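Local structure of oxidoreductase (Thermotoga maritima, 1ZH8) at residues P97-A102 with K123-L128; M166-W171 with A205-I210. The protein probably catalyses NADP-dependent oxidation of an alcohol group, or reduction of the corresponding carbonyl, in an unidentified substrate, as a Gfo/Idh/MocA-family oxidoreductase. All coordinates share one frame; numbering follows the deposited sequence. Where two conformers were deposited one is given.

Contact 1. Residues P97-A102 with K123-L128; sequences PFIEKA and KKVVEL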
ATOM      1  N   PRO A  97      29.607   5.476  20.293  1.00 35.04           N
ATOM      2  CA  PRO A  97      30.853   5.605  21.078  1.00 35.61           C
ATOM      3  C   PRO A  97      32.127   5.519  20.235  1.00 36.47           C
ATOM      4  O   PRO A  97      33.100   6.207  20.550  1.00 38.88           O
ATOM      5  CB  PRO A  97      30.777   4.446  22.096  1.00 32.89           C
ATOM      6  CG  PRO A  97      29.757   3.512  21.557  1.00 33.64           C
ATOM      7  CD  PRO A  97      28.772   4.352  20.772  1.00 35.12           C
ATOM      8  N   PHE A  98      32.112   4.727  19.163  1.00 36.20           N
ATOM      9  CA  PHE A  98      33.316   4.540  18.341  1.00 35.69           C
ATOM     10  C   PHE A  98      33.608   5.746  17.439  1.00 35.20           C
ATOM     11  O   PHE A  98      34.766   6.128  17.252  1.00 36.40           O
ATOM     12  CB  PHE A  98      33.241   3.242  17.536  1.00 34.52           C
ATOM     13  CG  PHE A  98      33.672   2.020  18.300  1.00 34.97           C
ATOM     14  CD1 PHE A  98      33.367   1.873  19.656  1.00 38.04           C
ATOM     15  CD2 PHE A  98      34.389   1.003  17.659  1.00 28.29           C
ATOM     16  CE1 PHE A  98      33.783   0.729  20.369  1.00 35.68           C
ATOM     17  CE2 PHE A  98      34.782  -0.134  18.336  1.00 29.35           C
ATOM     18  CZ  PHE A  98      34.490  -0.282  19.695  1.00 33.29           C
ATOM     19  N   ILE A  99      32.556   6.359  16.908  1.00 35.52           N
ATOM     20  CA  ILE A  99      32.700   7.614  16.168  1.00 34.45           C
ATOM     21  C   ILE A  99      33.316   8.670  17.084  1.00 35.26           C
ATOM     22  O   ILE A  99      34.272   9.353  16.701  1.00 35.59           O
ATOM     23  CB  ILE A  99      31.355   8.083  15.555  1.00 34.19           C
ATOM     24  CG1 ILE A  99      30.978   7.180  14.369  1.00 28.30           C
ATOM     25  CG2 ILE A  99      31.414   9.583  15.161  1.00 29.44           C
ATOM     26  CD1 ILE A  99      29.505   7.287  13.920  1.00 28.89           C
ATOM     27  N   GLU A 100      32.797   8.770  18.303  1.00 34.79           N
ATOM     28  CA  GLU A 100      33.314   9.747  19.258  1.00 35.87           C
ATOM     29  C   GLU A 100      34.780   9.499  19.576  1.00 36.72           C
ATOM     30  O   GLU A 100      35.558  10.454  19.691  1.00 38.14           O
ATOM     31  CB  GLU A 100      32.507   9.768  20.565  1.00 34.80           C
ATOM     32  CG  GLU A 100      32.850  10.982  21.434  1.00 34.98           C
ATOM     33  CD  GLU A 100      31.956  11.146  22.644  1.00 41.44           C
ATOM     34  OE1 GLU A 100      30.973  10.385  22.780  1.00 49.18           O
ATOM     35  OE2 GLU A 100      32.239  12.042  23.471  1.00 43.65           O
ATOM     36  N   LYS A 101      35.156   8.230  19.740  1.00 35.72           N
ATOM     37  CA  LYS A 101      36.558   7.912  20.019  1.00 35.91           C
ATOM     38  C   LYS A 101      37.435   8.387  18.847  1.00 36.32           C
ATOM     39  O   LYS A 101      38.463   9.020  19.060  1.00 37.69           O
ATOM     40  CB  LYS A 101      36.754   6.418  20.303  1.00 35.11           C
ATOM     41  CG  LYS A 101      36.539   6.034  21.756  1.00 32.62           C
ATOM     42  CD  LYS A 101      36.115   4.569  21.916  1.00 37.01           C
ATOM     43  CE  LYS A 101      35.636   4.288  23.348  0.50 35.88           C
ATOM     44  NZ  LYS A 101      34.862   3.014  23.484  0.50 30.89           N
ATOM     45  N   ALA A 102      37.002   8.119  17.615  1.00 35.07           N
ATOM     46  CA  ALA A 102      37.773   8.512  16.442  1.00 34.01           C
ATOM     47  C   ALA A 102      37.965  10.038  16.350  1.00 34.67           C
ATOM     48  O   ALA A 102      39.073  10.522  16.117  1.00 33.71           O
ATOM     49  CB  ALA A 102      37.123   7.966  15.187  1.00 31.58           C
ATOM     50  N   LYS A 123      20.978  11.450  16.931  1.00 32.05           N
ATOM     51  CA  LYS A 123      21.191  12.895  17.073  1.00 32.10           C
ATOM     52  C   LYS A 123      22.525  13.207  17.707  1.00 31.37           C
ATOM     53  O   LYS A 123      23.083  14.267  17.448  1.00 31.59           O
ATOM     54  CB  LYS A 123      20.121  13.550  17.919  1.00 31.03           C
ATOM     55  CG  LYS A 123      18.836  13.914  17.235  1.00 33.79           C
ATOM     56  CD  LYS A 123      17.823  14.265  18.344  1.00 36.36           C
ATOM     57  CE  LYS A 123      16.408  14.371  17.819  1.00 42.23           C
ATOM     58  NZ  LYS A 123      15.469  14.862  18.884  1.00 39.78           N
ATOM     59  N   LYS A 124      23.029  12.302  18.546  1.00 32.85           N
ATOM     60  CA  LYS A 124      24.327  12.536  19.206  1.00 34.35           C
ATOM     61  C   LYS A 124      25.472  12.346  18.205  1.00 35.75           C
ATOM     62  O   LYS A 124      26.486  13.041  18.284  1.00 35.88           O
ATOM     63  CB  LYS A 124      24.524  11.672  20.453  1.00 31.33           C
ATOM     64  CG  LYS A 124      23.564  11.991  21.592  1.00 38.21           C
ATOM     65  CD  LYS A 124      23.911  11.185  22.866  1.00 49.08           C
ATOM     66  CE  LYS A 124      22.680  10.493  23.534  1.00 46.93           C
ATOM     67  NZ  LYS A 124      21.972  11.330  24.579  1.00 49.30           N
ATOM     68  N   VAL A 125      25.297  11.415  17.259  1.00 34.99           N
ATOM     69  CA  VAL A 125      26.262  11.234  16.195  1.00 33.57           C
ATOM     70  C   VAL A 125      26.291  12.516  15.364  1.00 36.01           C
ATOM     71  O   VAL A 125      27.360  13.051  15.047  1.00 37.37           O
ATOM     72  CB  VAL A 125      25.897  10.043  15.299  1.00 33.63           C
ATOM     73  CG1 VAL A 125      26.759  10.040  14.033  1.00 32.42           C
ATOM     74  CG2 VAL A 125      26.012   8.735  16.075  1.00 27.98           C
ATOM     75  N   VAL A 126      25.114  13.034  15.048  1.00 36.19           N
ATOM     76  CA  VAL A 126      25.024  14.237  14.241  1.00 36.26           C
ATOM     77  C   VAL A 126      25.727  15.413  14.896  1.00 37.86           C
ATOM     78  O   VAL A 126      26.507  16.089  14.240  1.00 39.91           O
ATOM     79  CB  VAL A 126      23.568  14.611  13.898  1.00 36.95           C
ATOM     80  CG1 VAL A 126      23.526  15.962  13.203  1.00 28.06           C
ATOM     81  CG2 VAL A 126      22.928  13.512  13.033  1.00 31.18           C
ATOM     82  N   GLU A 127      25.478  15.653  16.182  1.00 39.51           N
ATOM     83  CA  GLU A 127      26.118  16.802  16.833  1.00 41.05           C
ATOM     84  C   GLU A 127      27.651  16.700  16.983  1.00 39.29           C
ATOM     85  O   GLU A 127      28.337  17.722  16.895  1.00 39.45           O
ATOM     86  CB  GLU A 127      25.393  17.268  18.112  1.00 42.07           C
ATOM     87  CG  GLU A 127      25.287  16.263  19.259  1.00 54.09           C
ATOM     88  CD  GLU A 127      25.112  16.938  20.646  1.00 64.58           C
ATOM     89  OE1 GLU A 127      25.686  18.039  20.851  1.00 65.12           O
ATOM     90  OE2 GLU A 127      24.414  16.360  21.526  1.00 56.16           O
ATOM     91  N   LEU A 128      28.178  15.482  17.158  1.00 38.50           N
ATOM     92  CA  LEU A 128      29.635  15.249  17.161  1.00 38.77           C
ATOM     93  C   LEU A 128      30.220  15.524  15.781  1.00 38.20           C
ATOM     94  O   LEU A 128      31.309  16.091  15.647  1.00 36.13           O
ATOM     95  CB  LEU A 128      29.982  13.810  17.552  1.00 38.27           C
ATOM     96  CG  LEU A 128      29.735  13.285  18.975  1.00 43.98           C
ATOM     97  CD1 LEU A 128      29.891  11.756  18.973  1.00 39.38           C
ATOM     98  CD2 LEU A 128      30.637  13.934  20.032  1.00 35.94           C
TER
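Behind the touch of E100 on L128, one carbonyl, F98 O, is held twice, by A102 N within the helix at 3.0 Å and by the hydroxyl of Y74. The contact itself is apolar. E100 takes part through its hydrocarbon stem: with CG anti to the backbone N (chi1 -168°) and the chain extended beyond it, the methylenes run across the fork of L128 at about a right angle. L128 CD1 rests against E100 CB at 3.7 Å, and the second branch, CD2, reaches E100 CG at 3.9 Å. The charged end is thereby carried past the leucine, and OE2 makes a long, weak ion pair with R104 NE. Deeper in, the second touch is methyl against methyl, I99 CD1 lying 3.9 Å from V125 CG1. A nearly extended chi2 of 164° sends I99 CD1 out to the valine, and the two buried side chains again cross at about a right angle. The layer thus grades from a buried aliphatic pair to a partly exposed glutamate at its border. These are successive helices of the Rossmann fold, running in broadly the same direction; each is the helix of a beta-alpha-beta crossover, 95-104 leading from strand 85-88 to 108-112 and 119-131 from 108-112 to 136-139. L96 and L103 of helix 95-104 extend the seam, L96 touching V125 and L128, L103 touching L128. Beneath, I99 packs on V109 and C111 of strand 108-112, while V126 turns to P313, V314 and L317 of helix 313-329.

Contact 2. Residues M166-W171 with A205-I210; sequences MNWQIW and AAMRLI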
HETATM    1  N   MSE A 166       3.601   6.350  -5.281  1.00 32.35           N
HETATM    2  CA  MSE A 166       4.621   5.317  -5.393  1.00 33.67           C
HETATM    3  C   MSE A 166       4.316   4.133  -4.481  1.00 35.32           C
HETATM    4  O   MSE A 166       3.790   4.301  -3.372  1.00 34.23           O
HETATM    5  CB  MSE A 166       6.051   5.844  -5.160  1.00 31.05           C
HETATM    6  CG  MSE A 166       6.310   6.393  -3.818  1.00 37.98           C
HETATM    7 SE   MSE A 166       8.024   5.790  -2.958  1.00 53.39          SE
HETATM    8  CE  MSE A 166       7.338   4.003  -2.417  1.00 40.32           C
ATOM      9  N   ASN A 167       4.637   2.932  -4.969  1.00 36.34           N
ATOM     10  CA  ASN A 167       4.515   1.708  -4.175  1.00 34.27           C
ATOM     11  C   ASN A 167       5.788   0.892  -4.289  1.00 33.91           C
ATOM     12  O   ASN A 167       6.306   0.654  -5.385  1.00 34.81           O
ATOM     13  CB  ASN A 167       3.297   0.897  -4.645  0.50 32.98           C
ATOM     14  CG  ASN A 167       3.075  -0.377  -3.836  0.50 28.67           C
ATOM     15  OD1 ASN A 167       2.595  -1.362  -4.369  0.50 22.72           O
ATOM     16  ND2 ASN A 167       3.422  -0.359  -2.553  0.50 28.73           N
ATOM     17  N   TRP A 168       6.330   0.528  -3.140  1.00 32.01           N
ATOM     18  CA  TRP A 168       7.473  -0.352  -3.101  1.00 30.16           C
ATOM     19  C   TRP A 168       7.086  -1.513  -2.197  1.00 31.48           C
ATOM     20  O   TRP A 168       6.801  -1.325  -1.007  1.00 31.58           O
ATOM     21  CB  TRP A 168       8.701   0.372  -2.566  1.00 28.54           C
ATOM     22  CG  TRP A 168      10.032  -0.236  -2.925  1.00 30.07           C
ATOM     23  CD1 TRP A 168      10.251  -1.435  -3.543  1.00 32.40           C
ATOM     24  CD2 TRP A 168      11.334   0.306  -2.637  1.00 31.23           C
ATOM     25  NE1 TRP A 168      11.603  -1.660  -3.684  1.00 32.92           N
ATOM     26  CE2 TRP A 168      12.291  -0.613  -3.140  1.00 26.15           C
ATOM     27  CE3 TRP A 168      11.783   1.475  -2.006  1.00 27.19           C
ATOM     28  CZ2 TRP A 168      13.670  -0.387  -3.061  1.00 28.77           C
ATOM     29  CZ3 TRP A 168      13.161   1.702  -1.919  1.00 33.38           C
ATOM     30  CH2 TRP A 168      14.089   0.769  -2.438  1.00 36.07           C
ATOM     31  N   GLN A 169       7.044  -2.706  -2.782  1.00 31.76           N
ATOM     32  CA  GLN A 169       6.756  -3.928  -2.043  1.00 33.99           C
ATOM     33  C   GLN A 169       7.939  -4.830  -2.140  1.00 34.22           C
ATOM     34  O   GLN A 169       8.342  -5.192  -3.244  1.00 37.38           O
ATOM     35  CB  GLN A 169       5.582  -4.675  -2.657  1.00 34.40           C
ATOM     36  CG  GLN A 169       4.343  -3.897  -2.645  1.00 42.88           C
ATOM     37  CD  GLN A 169       3.169  -4.773  -2.842  1.00 55.80           C
ATOM     38  OE1 GLN A 169       3.170  -5.940  -2.420  1.00 58.49           O
ATOM     39  NE2 GLN A 169       2.140  -4.232  -3.495  1.00 50.50           N
ATOM     40  N   ILE A 170       8.468  -5.241  -0.998  1.00 33.79           N
ATOM     41  CA  ILE A 170       9.694  -6.015  -0.968  1.00 33.51           C
ATOM     42  C   ILE A 170       9.462  -7.304  -0.191  1.00 34.62           C
ATOM     43  O   ILE A 170       8.963  -7.275   0.927  1.00 35.59           O
ATOM     44  CB  ILE A 170      10.836  -5.190  -0.338  1.00 33.34           C
ATOM     45  CG1 ILE A 170      10.983  -3.858  -1.080  1.00 30.50           C
ATOM     46  CG2 ILE A 170      12.160  -5.991  -0.297  1.00 27.82           C
ATOM     47  CD1 ILE A 170      11.820  -2.867  -0.352  1.00 33.40           C
ATOM     48  N   TRP A 171       9.824  -8.434  -0.781  1.00 33.23           N
ATOM     49  CA  TRP A 171       9.654  -9.700  -0.087  1.00 32.41           C
ATOM     50  C   TRP A 171      10.978 -10.435  -0.040  1.00 31.39           C
ATOM     51  O   TRP A 171      11.328 -11.130  -0.977  1.00 31.67           O
ATOM     52  CB  TRP A 171       8.577 -10.539  -0.766  1.00 32.60           C
ATOM     53  CG  TRP A 171       7.229  -9.871  -0.839  1.00 35.07           C
ATOM     54  CD1 TRP A 171       6.757  -9.051  -1.837  1.00 38.14           C
ATOM     55  CD2 TRP A 171       6.168  -9.985   0.115  1.00 38.24           C
ATOM     56  NE1 TRP A 171       5.474  -8.647  -1.553  1.00 39.66           N
ATOM     57  CE2 TRP A 171       5.091  -9.206  -0.362  1.00 39.02           C
ATOM     58  CE3 TRP A 171       6.025 -10.669   1.328  1.00 35.31           C
ATOM     59  CZ2 TRP A 171       3.888  -9.095   0.335  1.00 41.97           C
ATOM     60  CZ3 TRP A 171       4.830 -10.557   2.023  1.00 39.82           C
ATOM     61  CH2 TRP A 171       3.777  -9.775   1.525  1.00 44.71           C
ATOM     62  N   ALA A 205      16.322   5.837   2.230  1.00 30.86           N
ATOM     63  CA  ALA A 205      17.318   6.589   1.499  1.00 31.28           C
ATOM     64  C   ALA A 205      16.869   6.743   0.037  1.00 32.60           C
ATOM     65  O   ALA A 205      16.812   7.867  -0.502  1.00 31.70           O
ATOM     66  CB  ALA A 205      18.678   5.931   1.609  1.00 30.63           C
ATOM     67  N   ALA A 206      16.464   5.627  -0.565  1.00 31.50           N
ATOM     68  CA  ALA A 206      16.053   5.635  -1.968  1.00 33.28           C
ATOM     69  C   ALA A 206      14.813   6.485  -2.213  1.00 34.93           C
ATOM     70  O   ALA A 206      14.783   7.289  -3.142  1.00 38.09           O
ATOM     71  CB  ALA A 206      15.860   4.222  -2.492  1.00 29.55           C
HETATM   72  N   MSE A 207      13.798   6.334  -1.372  1.00 36.34           N
HETATM   73  CA  MSE A 207      12.556   7.091  -1.571  1.00 34.67           C
HETATM   74  C   MSE A 207      12.815   8.598  -1.423  1.00 35.89           C
HETATM   75  O   MSE A 207      12.258   9.415  -2.181  1.00 37.46           O
HETATM   76  CB  MSE A 207      11.492   6.605  -0.597  1.00 32.67           C
HETATM   77  CG  MSE A 207      11.143   5.148  -0.836  1.00 40.12           C
HETATM   78 SE   MSE A 207       9.705   4.478   0.288  1.00 52.31          SE
HETATM   79  CE  MSE A 207      10.747   3.783   1.822  1.00 39.46           C
ATOM     80  N   ARG A 208      13.670   8.967  -0.465  1.00 33.18           N
ATOM     81  CA  ARG A 208      13.991  10.376  -0.272  1.00 34.22           C
ATOM     82  C   ARG A 208      14.811  10.920  -1.447  1.00 33.05           C
ATOM     83  O   ARG A 208      14.655  12.080  -1.841  1.00 31.22           O
ATOM     84  CB  ARG A 208      14.703  10.637   1.068  1.00 33.55           C
ATOM     85  CG  ARG A 208      13.878  10.272   2.322  1.00 32.62           C
ATOM     86  CD  ARG A 208      14.679  10.505   3.625  1.00 37.30           C
ATOM     87  NE  ARG A 208      15.339  11.809   3.636  1.00 32.89           N
ATOM     88  CZ  ARG A 208      16.653  11.990   3.498  1.00 39.84           C
ATOM     89  NH1 ARG A 208      17.456  10.951   3.370  1.00 35.45           N
ATOM     90  NH2 ARG A 208      17.170  13.216   3.491  1.00 33.59           N
ATOM     91  N   LEU A 209      15.675  10.086  -2.015  1.00 32.99           N
ATOM     92  CA  LEU A 209      16.482  10.540  -3.133  1.00 32.78           C
ATOM     93  C   LEU A 209      15.594  10.858  -4.342  1.00 34.03           C
ATOM     94  O   LEU A 209      15.775  11.882  -5.027  1.00 33.73           O
ATOM     95  CB  LEU A 209      17.507   9.482  -3.493  1.00 34.68           C
ATOM     96  CG  LEU A 209      18.399   9.719  -4.717  1.00 37.97           C
ATOM     97  CD1 LEU A 209      19.371  10.865  -4.444  1.00 36.18           C
ATOM     98  CD2 LEU A 209      19.149   8.436  -5.062  1.00 32.99           C
ATOM     99  N   ILE A 210      14.621   9.990  -4.584  1.00 33.36           N
ATOM    100  CA  ILE A 210      13.803  10.093  -5.777  1.00 34.30           C
ATOM    101  C   ILE A 210      12.701  11.124  -5.601  1.00 35.28           C
ATOM    102  O   ILE A 210      12.427  11.880  -6.524  1.00 32.56           O
ATOM    103  CB  ILE A 210      13.204   8.731  -6.177  1.00 34.84           C
ATOM    104  CG1 ILE A 210      14.322   7.739  -6.523  1.00 27.48           C
ATOM    105  CG2 ILE A 210      12.279   8.888  -7.393  1.00 33.60           C
ATOM    106  CD1 ILE A 210      13.911   6.304  -6.431  1.00 29.31           C
TER
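The indole of W168 meets helix 195-211 with its six-membered ring: M207 CG sits at the ring edge, near its plane, 3.9 Å from CE3, and the methyl of A206 approaches obliquely, its CB 3.7 Å from CZ3. This is helix-on-sheet packing in the Gfo/Idh/MocA C-terminal domain, where helix 195-211 lies over the mixed sheet, near-antiparallel to strand 163-171 at 161° and with the axes of the two segments 11.4 Å apart. One face of the indole is covered by I170 CD1, which lies above the plane toward the rim. The ring of F260 stacks on the indole, H203 meets it edge-to-face, and the buried N-H is satisfied by a hydrogen bond from NE1 to E258 OE2. W168 holds CG anti to its backbone nitrogen (chi1 -159°), which swings the six-membered ring out to the helix. An alanine here, having no indole, would probably leave E258 OE2 without this donor and a gap among I170, F260, H203, A206 and M207. Two residues earlier on the strand, M166 meets M207 of the helix; both are selenomethionines, and both continue onto F238 and F240 of strand 233-240, while M207 also touches Y248 and F322. R208 leaves this layer for salt bridges with D319 and E213. The strand turns other residues to the second subunit, Q169 packing on R259 and W171 on T263 of that chain. The two selenomethionines cross at about a right angle. M166 has CG wedged between the backbone N and the carbonyl carbon (chi1 63°), and its bent chain brings CE to within 3.6 Å of M207 SE, while its own SE lies 3.8 Å from M207 CG.

The two contacts lie in different domains and on opposite sides of the chain's centre, with their own centres 28 Å apart and their nearest atoms about 11 Å apart. Contact 1 belongs to the nucleotide-binding half, where the side chain of I99 comes to about 10 Å from the bound NADP. Contact 2 belongs to the C-terminal half, and the side chain of W168 is about 12 Å from the same cofactor and about 5 Å from a bound 1,2-ethanediol, probably from the crystallisation liquor. Helix 313-329 joins the two regions, touching K123 and V126 from contact 1 and A205, M207 and R208 from contact 2.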